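Local atomic coordinates of histidine acid phosphatase (Bifidobacterium longum subsp. infantis, PDB entry 6RXD), a protein that removes phosphate groups from inositol hexakisphosphate (phytate) as a histidine acid phytase, and probably also hydrolyses 2,3-bisphosphoglycerate. Residues 33-41 with 118-126; 273-281 with 288-296. One frame throughout, in Å; residues are numbered along the deposited sequence. Where two conformers were deposited one is given.

Contact 1. Residues 33-41 with 118-126; sequences GYGPIYTES and RNRSLFDQA
Thr-39 OG1 lies beside the side chains of Arg-118 and Asn-119, yet bonds directly to neither. Asn-119 ND2 comes to 3.5 Å of Thr-39 OG1, but at a poor angle. A water takes part instead, giving a hydrogen bond to Thr-39 OG1 (2.8 Å) and accepting a weak one from Arg-118 NH2. The shared partner is Asp-449 of strand 445-453, outside both segments. Its OD1 accepts from Asn-119 ND2 and pairs with Arg-118 NH2 in a salt bridge. Asp-449 OD1 and Trp-448 O are both within reach of the one Thr-39 hydroxyl proton, which can serve only one at a time.

The hydroxyl reaches this cluster because OG1 is anti to the backbone N (chi1 -171°). The same torsion turns the methyl to the apolar side. Phe-123 CZ meets Thr-39 CG2 at 3.6 Å, the two side chains crossing at about a right angle. Leu-122 CD2 also touches that methyl. The other branch, Leu-122 CD1, presses on the backbone, 3.5 Å from Ile-37 C. Here Ile-37 and Tyr-38 form a classic beta bulge facing Val-450. Further along, Pro-36 CB packs on Leu-122 CB at 3.9 Å. A second water, 2.8 Å from Tyr-38 O, can bridge it to Asn-119 OD1.

Helix 120-126 crosses strand 34-41 at -70°, layered on the central sheet of this alpha/beta fold. Leucine, proline and phenylalanine make the layer apolar. At its polar edge the junction between two helices, at Arg-118 and Asn-119, is held to the sheet mainly through Asp-449, with waters helping.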
loop_
_atom_site.group_PDB
_atom_site.type_symbol
_atom_site.label_atom_id
_atom_site.label_comp_id
_atom_site.label_asym_id
_atom_site.label_seq_id
_atom_site.Cartn_x
_atom_site.Cartn_y
_atom_site.Cartn_z
ATOM N N GLY A 33 11.436 7.083 33.867
ATOM C CA GLY A 33 10.703 6.108 34.656
ATOM C C GLY A 33 9.891 5.130 33.831
ATOM O O GLY A 33 9.385 4.136 34.359
ATOM N N TYR A 34 9.753 5.410 32.537
ATOM C CA TYR A 34 8.962 4.548 31.652
ATOM C C TYR A 34 9.848 3.597 30.848
ATOM O O TYR A 34 10.859 4.012 30.284
ATOM C CB TYR A 34 8.077 5.405 30.725
ATOM C CG TYR A 34 6.943 6.096 31.462
ATOM C CD1 TYR A 34 5.640 5.625 31.363
ATOM C CD2 TYR A 34 7.185 7.203 32.273
ATOM C CE1 TYR A 34 4.591 6.244 32.037
ATOM C CE2 TYR A 34 6.136 7.832 32.958
ATOM C CZ TYR A 34 4.853 7.338 32.844
ATOM O OH TYR A 34 3.814 7.948 33.522
ATOM N N GLY A 35 9.459 2.323 30.808
ATOM C CA GLY A 35 10.186 1.304 30.066
ATOM C C GLY A 35 9.256 0.579 29.108
ATOM O O GLY A 35 8.035 0.586 29.296
ATOM N N PRO A 36 9.825 -0.055 28.076
ATOM C CA PRO A 36 9.021 -0.664 27.009
ATOM C C PRO A 36 8.235 -1.889 27.479
ATOM O O PRO A 36 8.787 -2.722 28.207
ATOM C CB PRO A 36 10.079 -1.095 25.989
ATOM C CG PRO A 36 11.328 -1.311 26.810
ATOM C CD PRO A 36 11.275 -0.226 27.848
ATOM N N ILE A 37 6.969 -2.003 27.072
ATOM C CA ILE A 37 6.189 -3.217 27.352
ATOM C C ILE A 37 5.549 -3.867 26.113
ATOM O O ILE A 37 5.149 -5.026 26.161
ATOM C CB ILE A 37 5.079 -2.984 28.391
ATOM C CG1 ILE A 37 4.119 -1.887 27.923
ATOM C CG2 ILE A 37 5.680 -2.632 29.755
ATOM C CD1 ILE A 37 2.786 -1.893 28.676
ATOM N N TYR A 38 5.431 -3.130 25.009
ATOM C CA TYR A 38 4.727 -3.669 23.851
ATOM C C TYR A 38 5.078 -2.880 22.603
ATOM O O TYR A 38 5.388 -1.691 22.683
ATOM C CB TYR A 38 3.206 -3.624 24.106
ATOM C CG TYR A 38 2.365 -4.243 23.008
ATOM C CD1 TYR A 38 2.324 -5.628 22.826
ATOM C CD2 TYR A 38 1.597 -3.445 22.162
ATOM C CE1 TYR A 38 1.553 -6.198 21.808
ATOM C CE2 TYR A 38 0.824 -4.002 21.157
ATOM C CZ TYR A 38 0.810 -5.365 20.977
ATOM O OH TYR A 38 0.034 -5.896 19.959
ATOM N N THR A 39 5.039 -3.536 21.450
ATOM C CA THR A 39 5.076 -2.794 20.191
ATOM C C THR A 39 4.183 -3.476 19.167
ATOM O O THR A 39 3.893 -4.660 19.296
ATOM C CB THR A 39 6.512 -2.651 19.653
ATOM O OG1 THR A 39 6.519 -1.745 18.538
ATOM C CG2 THR A 39 7.083 -4.009 19.220
ATOM N N GLU A 40 3.724 -2.745 18.155
ATOM C CA GLU A 40 2.875 -3.380 17.151
ATOM C C GLU A 40 2.902 -2.616 15.846
ATOM O O GLU A 40 3.323 -1.466 15.798
ATOM C CB GLU A 40 1.435 -3.504 17.642
ATOM C CG GLU A 40 0.780 -2.176 17.933
ATOM C CD GLU A 40 -0.663 -2.329 18.318
ATOM O OE1 GLU A 40 -1.333 -3.248 17.799
ATOM O OE2 GLU A 40 -1.130 -1.536 19.162
ATOM N N SER A 41 2.443 -3.270 14.788
ATOM C CA SER A 41 2.551 -2.686 13.460
ATOM C C SER A 41 1.457 -3.176 12.538
ATOM O O SER A 41 0.850 -4.227 12.762
ATOM C CB SER A 41 3.897 -3.066 12.849
ATOM O OG SER A 41 3.888 -4.436 12.503
ATOM N N ARG A 118 14.947 -0.790 17.115
ATOM C CA ARG A 118 14.289 0.282 17.856
ATOM C C ARG A 118 13.814 -0.186 19.224
ATOM O O ARG A 118 13.768 0.594 20.180
ATOM C CB ARG A 118 13.107 0.857 17.070
ATOM C CG ARG A 118 12.540 2.128 17.698
ATOM C CD ARG A 118 11.461 2.736 16.821
ATOM N NE ARG A 118 10.162 2.081 16.996
ATOM C CZ ARG A 118 9.616 1.242 16.121
ATOM N NH1 ARG A 118 10.248 0.929 14.997
ATOM N NH2 ARG A 118 8.427 0.711 16.372
ATOM N N ASN A 119 13.453 -1.461 19.312
ATOM C CA ASN A 119 12.940 -2.007 20.556
ATOM C C ASN A 119 13.810 -3.120 21.079
ATOM O O ASN A 119 13.310 -4.118 21.589
ATOM C CB ASN A 119 11.500 -2.493 20.405
ATOM C CG ASN A 119 10.498 -1.374 20.589
ATOM O OD1 ASN A 119 10.399 -0.782 21.668
ATOM N ND2 ASN A 119 9.756 -1.078 19.543
ATOM N N ARG A 120 15.116 -2.924 20.961
ATOM C CA ARG A 120 16.088 -3.900 21.428
ATOM C C ARG A 120 15.861 -4.276 22.894
ATOM O O ARG A 120 15.895 -5.458 23.247
ATOM C CB ARG A 120 17.507 -3.360 21.213
ATOM C CG ARG A 120 18.597 -4.264 21.737
ATOM C CD ARG A 120 19.975 -3.652 21.512
ATOM N NE ARG A 120 20.234 -3.416 20.095
ATOM C CZ ARG A 120 20.815 -4.295 19.281
ATOM N NH1 ARG A 120 21.204 -5.481 19.736
ATOM N NH2 ARG A 120 21.006 -3.989 18.006
ATOM N N SER A 121 15.602 -3.287 23.747
ATOM C CA SER A 121 15.404 -3.582 25.164
ATOM C C SER A 121 14.181 -4.473 25.377
ATOM O O SER A 121 14.251 -5.472 26.096
ATOM C CB SER A 121 15.270 -2.299 25.978
ATOM O OG SER A 121 15.125 -2.617 27.346
ATOM N N LEU A 122 13.070 -4.118 24.737
ATOM C CA LEU A 122 11.846 -4.915 24.823
ATOM C C LEU A 122 12.071 -6.366 24.425
ATOM O O LEU A 122 11.652 -7.297 25.119
ATOM C CB LEU A 122 10.757 -4.317 23.927
ATOM C CG LEU A 122 9.426 -5.080 23.871
ATOM C CD1 LEU A 122 8.690 -5.003 25.203
ATOM C CD2 LEU A 122 8.538 -4.561 22.739
ATOM N N PHE A 123 12.736 -6.565 23.296
ATOM C CA PHE A 123 12.883 -7.910 22.772
ATOM C C PHE A 123 13.956 -8.720 23.475
ATOM O O PHE A 123 13.825 -9.933 23.586
ATOM C CB PHE A 123 13.080 -7.877 21.261
ATOM C CG PHE A 123 11.835 -7.464 20.519
ATOM C CD1 PHE A 123 10.680 -8.237 20.606
ATOM C CD2 PHE A 123 11.810 -6.302 19.762
ATOM C CE1 PHE A 123 9.514 -7.855 19.935
ATOM C CE2 PHE A 123 10.652 -5.914 19.097
ATOM C CZ PHE A 123 9.505 -6.697 19.183
ATOM N N ASP A 124 15.004 -8.064 23.962
ATOM C CA ASP A 124 15.987 -8.774 24.784
ATOM C C ASP A 124 15.373 -9.239 26.103
ATOM O O ASP A 124 15.710 -10.313 26.601
ATOM C CB ASP A 124 17.244 -7.931 25.027
ATOM C CG ASP A 124 18.033 -7.682 23.755
ATOM O OD1 ASP A 124 17.690 -8.276 22.709
ATOM O OD2 ASP A 124 19.007 -6.898 23.802
ATOM N N GLN A 125 14.474 -8.441 26.675
ATOM C CA GLN A 125 13.753 -8.855 27.874
ATOM C C GLN A 125 12.833 -10.027 27.557
ATOM O O GLN A 125 12.741 -10.980 28.326
ATOM C CB GLN A 125 12.924 -7.700 28.436
ATOM C CG GLN A 125 13.735 -6.538 28.964
ATOM C CD GLN A 125 12.860 -5.490 29.623
ATOM O OE1 GLN A 125 12.825 -4.332 29.198
ATOM N NE2 GLN A 125 12.140 -5.894 30.663
ATOM N N ALA A 126 12.159 -9.949 26.414
ATOM C CA ALA A 126 11.248 -11.006 25.976
ATOM C C ALA A 126 11.978 -12.327 25.795
ATOM O O ALA A 126 11.462 -13.380 26.165
ATOM C CB ALA A 126 10.570 -10.614 24.675
HETATM O O HOH W 1 7.873 -0.490 23.009
HETATM O O HOH W 2 7.355 -2.433 15.955
#

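Contact 2. Residues 273-281 with 288-296; sequences KGGKNCAPG and PDACGEVSK
Cys-291 faces Cys-278 across two loop segments that run roughly antiparallel. Its CB sits 3.3 Å from the carbonyl oxygen Asn-277 O. Lys-276 NZ also comes close to Cys-291 CB, uncomfortably so at 3.1 Å in the conformer given. The Cys-291 CA is 3.2 Å from Asn-277 O, in a CA-H...O contact. The side chain then sets its SG anti to the carbonyl carbon (chi1 -54°), which brings SG beside the other cysteine. At the tip, Cys-291 SG lies 3.4 Å from Cys-278 SG and also touches Cys-278 CB.

That separation is too long for a covalent bond. A disulfide between these two residues is known for this protein. Cys-278 has two deposited conformers, so the state of the bridge in this crystal is doubtful.

The backbones are joined beside the cysteines. Ala-279 N donates to Ala-290 O at 2.8 Å, with an N-H...O angle of 158°. The same oxygen receives a CA-H...O contact from Cys-278. The methyl groups of Ala-279 and Ala-290 lie alongside each other, and Ala-279 also packs on helix 75-95. At the next pair, waters replace direct bonds. One accepts from Asn-277 N and can donate to Gly-292 O. Another accepts from Gly-292 N at 2.9 Å and can give a weak bond to Asn-277 O.

Lys-276 reaches over Cys-291, but its tight placement makes the bond from NZ to Gly-292 O doubtful. Beyond it, Val-294 CG1 rests near Lys-276 CA, just where a type I turn begins at Glu-293. Asn-277 OD1 accepts a weak bond from Cys-278 N.

The arrangement is a loop of the kind a disulfide closes, the bridge itself not formed in the conformer given. It is an irregular, partly hydrated antiparallel pairing within the connection between the short strands 264-265 and 297-298.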
loop_
_atom_site.group_PDB
_atom_site.type_symbol
_atom_site.label_atom_id
_atom_site.label_comp_id
_atom_site.label_asym_id
_atom_site.label_seq_id
_atom_site.Cartn_x
_atom_site.Cartn_y
_atom_site.Cartn_z
ATOM N N LYS A 273 -10.414 -11.266 -32.807
ATOM C CA LYS A 273 -10.474 -12.657 -33.261
ATOM C C LYS A 273 -9.197 -13.437 -32.927
ATOM O O LYS A 273 -9.108 -14.638 -33.199
ATOM C CB LYS A 273 -10.804 -12.749 -34.764
ATOM C CG LYS A 273 -9.824 -12.023 -35.687
ATOM C CD LYS A 273 -8.678 -12.934 -36.102
ATOM C CE LYS A 273 -7.880 -12.361 -37.266
ATOM N NZ LYS A 273 -6.982 -11.227 -36.910
ATOM N N GLY A 274 -8.218 -12.758 -32.336
ATOM C CA GLY A 274 -7.007 -13.435 -31.912
ATOM C C GLY A 274 -7.290 -14.401 -30.777
ATOM O O GLY A 274 -8.385 -14.414 -30.214
ATOM N N GLY A 275 -6.296 -15.210 -30.434
ATOM C CA GLY A 275 -6.474 -16.191 -29.385
ATOM C C GLY A 275 -5.906 -15.713 -28.073
ATOM O O GLY A 275 -5.265 -14.661 -28.003
ATOM N N LYS A 276 -6.153 -16.475 -27.015
ATOM C CA LYS A 276 -5.562 -16.206 -25.715
ATOM C C LYS A 276 -4.048 -16.162 -25.847
ATOM O O LYS A 276 -3.474 -17.010 -26.527
ATOM C CB LYS A 276 -5.932 -17.317 -24.742
ATOM C CG LYS A 276 -5.873 -16.856 -23.319
ATOM C CD LYS A 276 -5.493 -17.956 -22.362
ATOM C CE LYS A 276 -5.377 -17.343 -20.992
ATOM N NZ LYS A 276 -4.942 -15.921 -21.158
ATOM N N ASN A 277 -3.408 -15.197 -25.205
ATOM C CA ASN A 277 -1.965 -15.040 -25.355
ATOM C C ASN A 277 -1.221 -15.305 -24.053
ATOM O O ASN A 277 -1.815 -15.339 -22.976
ATOM C CB ASN A 277 -1.644 -13.636 -25.891
ATOM C CG ASN A 277 -0.314 -13.573 -26.612
ATOM O OD1 ASN A 277 0.280 -14.602 -26.937
ATOM N ND2 ASN A 277 0.156 -12.356 -26.882
ATOM N N CYS A 278 0.080 -15.526 -24.169
ATOM C CA CYS A 278 0.940 -15.769 -23.019
ATOM C C CYS A 278 2.230 -14.991 -23.231
ATOM O O CYS A 278 2.711 -14.903 -24.358
ATOM C CB CYS A 278 1.242 -17.265 -22.906
ATOM S SG CYS A 278 2.221 -17.759 -21.470
ATOM N N ALA A 279 2.782 -14.427 -22.158
ATOM C CA ALA A 279 4.051 -13.706 -22.255
ATOM C C ALA A 279 5.137 -14.607 -22.850
ATOM O O ALA A 279 5.199 -15.796 -22.522
ATOM C CB ALA A 279 4.466 -13.213 -20.894
ATOM N N PRO A 280 5.989 -14.050 -23.732
ATOM C CA PRO A 280 7.066 -14.844 -24.341
ATOM C C PRO A 280 7.943 -15.491 -23.273
ATOM O O PRO A 280 8.364 -14.805 -22.334
ATOM C CB PRO A 280 7.882 -13.797 -25.110
ATOM C CG PRO A 280 6.913 -12.704 -25.409
ATOM C CD PRO A 280 6.011 -12.649 -24.198
ATOM N N GLY A 281 8.191 -16.795 -23.402
ATOM C CA GLY A 281 9.054 -17.510 -22.474
ATOM C C GLY A 281 8.366 -18.042 -21.231
ATOM O O GLY A 281 8.960 -18.780 -20.439
ATOM N N PRO A 288 -0.041 -18.720 -14.387
ATOM C CA PRO A 288 -1.307 -18.415 -15.068
ATOM C C PRO A 288 -1.467 -16.927 -15.361
ATOM O O PRO A 288 -2.148 -16.549 -16.320
ATOM C CB PRO A 288 -2.371 -18.855 -14.052
ATOM C CG PRO A 288 -1.678 -19.852 -13.173
ATOM C CD PRO A 288 -0.252 -19.398 -13.095
ATOM N N ASP A 289 -0.845 -16.093 -14.536
ATOM C CA ASP A 289 -0.953 -14.649 -14.697
ATOM C C ASP A 289 -0.123 -14.134 -15.864
ATOM O O ASP A 289 -0.239 -12.972 -16.247
ATOM C CB ASP A 289 -0.582 -13.943 -13.397
ATOM C CG ASP A 289 -1.653 -14.099 -12.337
ATOM O OD1 ASP A 289 -2.842 -13.899 -12.668
ATOM O OD2 ASP A 289 -1.323 -14.441 -11.182
ATOM N N ALA A 290 0.699 -15.000 -16.449
ATOM C CA ALA A 290 1.444 -14.618 -17.648
ATOM C C ALA A 290 0.555 -14.664 -18.889
ATOM O O ALA A 290 0.966 -14.267 -19.980
ATOM C CB ALA A 290 2.663 -15.496 -17.827
ATOM N N CYS A 291 -0.667 -15.151 -18.712
ATOM C CA CYS A 291 -1.656 -15.164 -19.765
ATOM C C CYS A 291 -2.774 -14.203 -19.385
ATOM O O CYS A 291 -3.500 -14.442 -18.421
ATOM C CB CYS A 291 -2.211 -16.575 -19.916
ATOM S SG CYS A 291 -0.951 -17.822 -20.173
ATOM N N GLY A 292 -2.917 -13.126 -20.150
ATOM C CA GLY A 292 -3.843 -12.064 -19.797
ATOM C C GLY A 292 -5.269 -12.298 -20.261
ATOM O O GLY A 292 -5.550 -13.239 -21.005
ATOM N N GLU A 293 -6.176 -11.435 -19.814
ATOM C CA GLU A 293 -7.574 -11.532 -20.216
ATOM C C GLU A 293 -7.748 -10.848 -21.557
ATOM O O GLU A 293 -7.281 -9.731 -21.745
ATOM C CB GLU A 293 -8.469 -10.874 -19.169
ATOM C CG GLU A 293 -8.476 -11.612 -17.848
ATOM C CD GLU A 293 -9.270 -10.873 -16.811
ATOM O OE1 GLU A 293 -9.818 -9.817 -17.177
ATOM O OE2 GLU A 293 -9.352 -11.344 -15.656
ATOM N N VAL A 294 -8.453 -11.503 -22.475
ATOM C CA VAL A 294 -8.528 -11.014 -23.848
ATOM C C VAL A 294 -9.359 -9.748 -23.996
ATOM O O VAL A 294 -9.222 -9.041 -24.977
ATOM C CB VAL A 294 -9.069 -12.096 -24.828
ATOM C CG1 VAL A 294 -8.209 -13.337 -24.770
ATOM C CG2 VAL A 294 -10.537 -12.445 -24.510
ATOM N N SER A 295 -10.221 -9.444 -23.034
ATOM C CA SER A 295 -11.103 -8.288 -23.147
ATOM C C SER A 295 -10.378 -6.983 -22.862
ATOM O O SER A 295 -10.873 -5.910 -23.186
ATOM C CB SER A 295 -12.292 -8.421 -22.196
ATOM O OG SER A 295 -13.213 -9.369 -22.685
ATOM N N LYS A 296 -9.210 -7.082 -22.226
ATOM C CA LYS A 296 -8.403 -5.894 -21.942
ATOM C C LYS A 296 -7.999 -5.254 -23.277
ATOM O O LYS A 296 -7.651 -5.961 -24.236
ATOM C CB LYS A 296 -7.154 -6.266 -21.148
ATOM C CG LYS A 296 -7.416 -6.818 -19.738
ATOM C CD LYS A 296 -8.172 -5.837 -18.852
ATOM C CE LYS A 296 -8.454 -6.456 -17.472
ATOM N NZ LYS A 296 -9.265 -5.566 -16.602
HETATM O O HOH W 3 -4.547 -13.081 -23.735
HETATM O O HOH W 4 -2.269 -12.143 -22.779
#

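In the fold
The two contacts lie on opposite sides of the chain's centre. Their centres are 50 Å apart and their nearest atoms about 26 Å. Contact 1 belongs to the central sheet and its covering helix. Strand 34-44 leads into the RHG signature, which in this family carries the nucleophilic histidine. Contact 2 belongs to a loop beside helices 55-69 and 75-95. Neither contains a zinc ligand. The side chain of Ala-279 is about 10 Å from that of Glu-94, a zinc ligand, and about 14 Å from a bound zinc ion. In contact 1, the side chain of Phe-123 is about 11 Å from that of Glu-151, a known zinc-binding residue without zinc here.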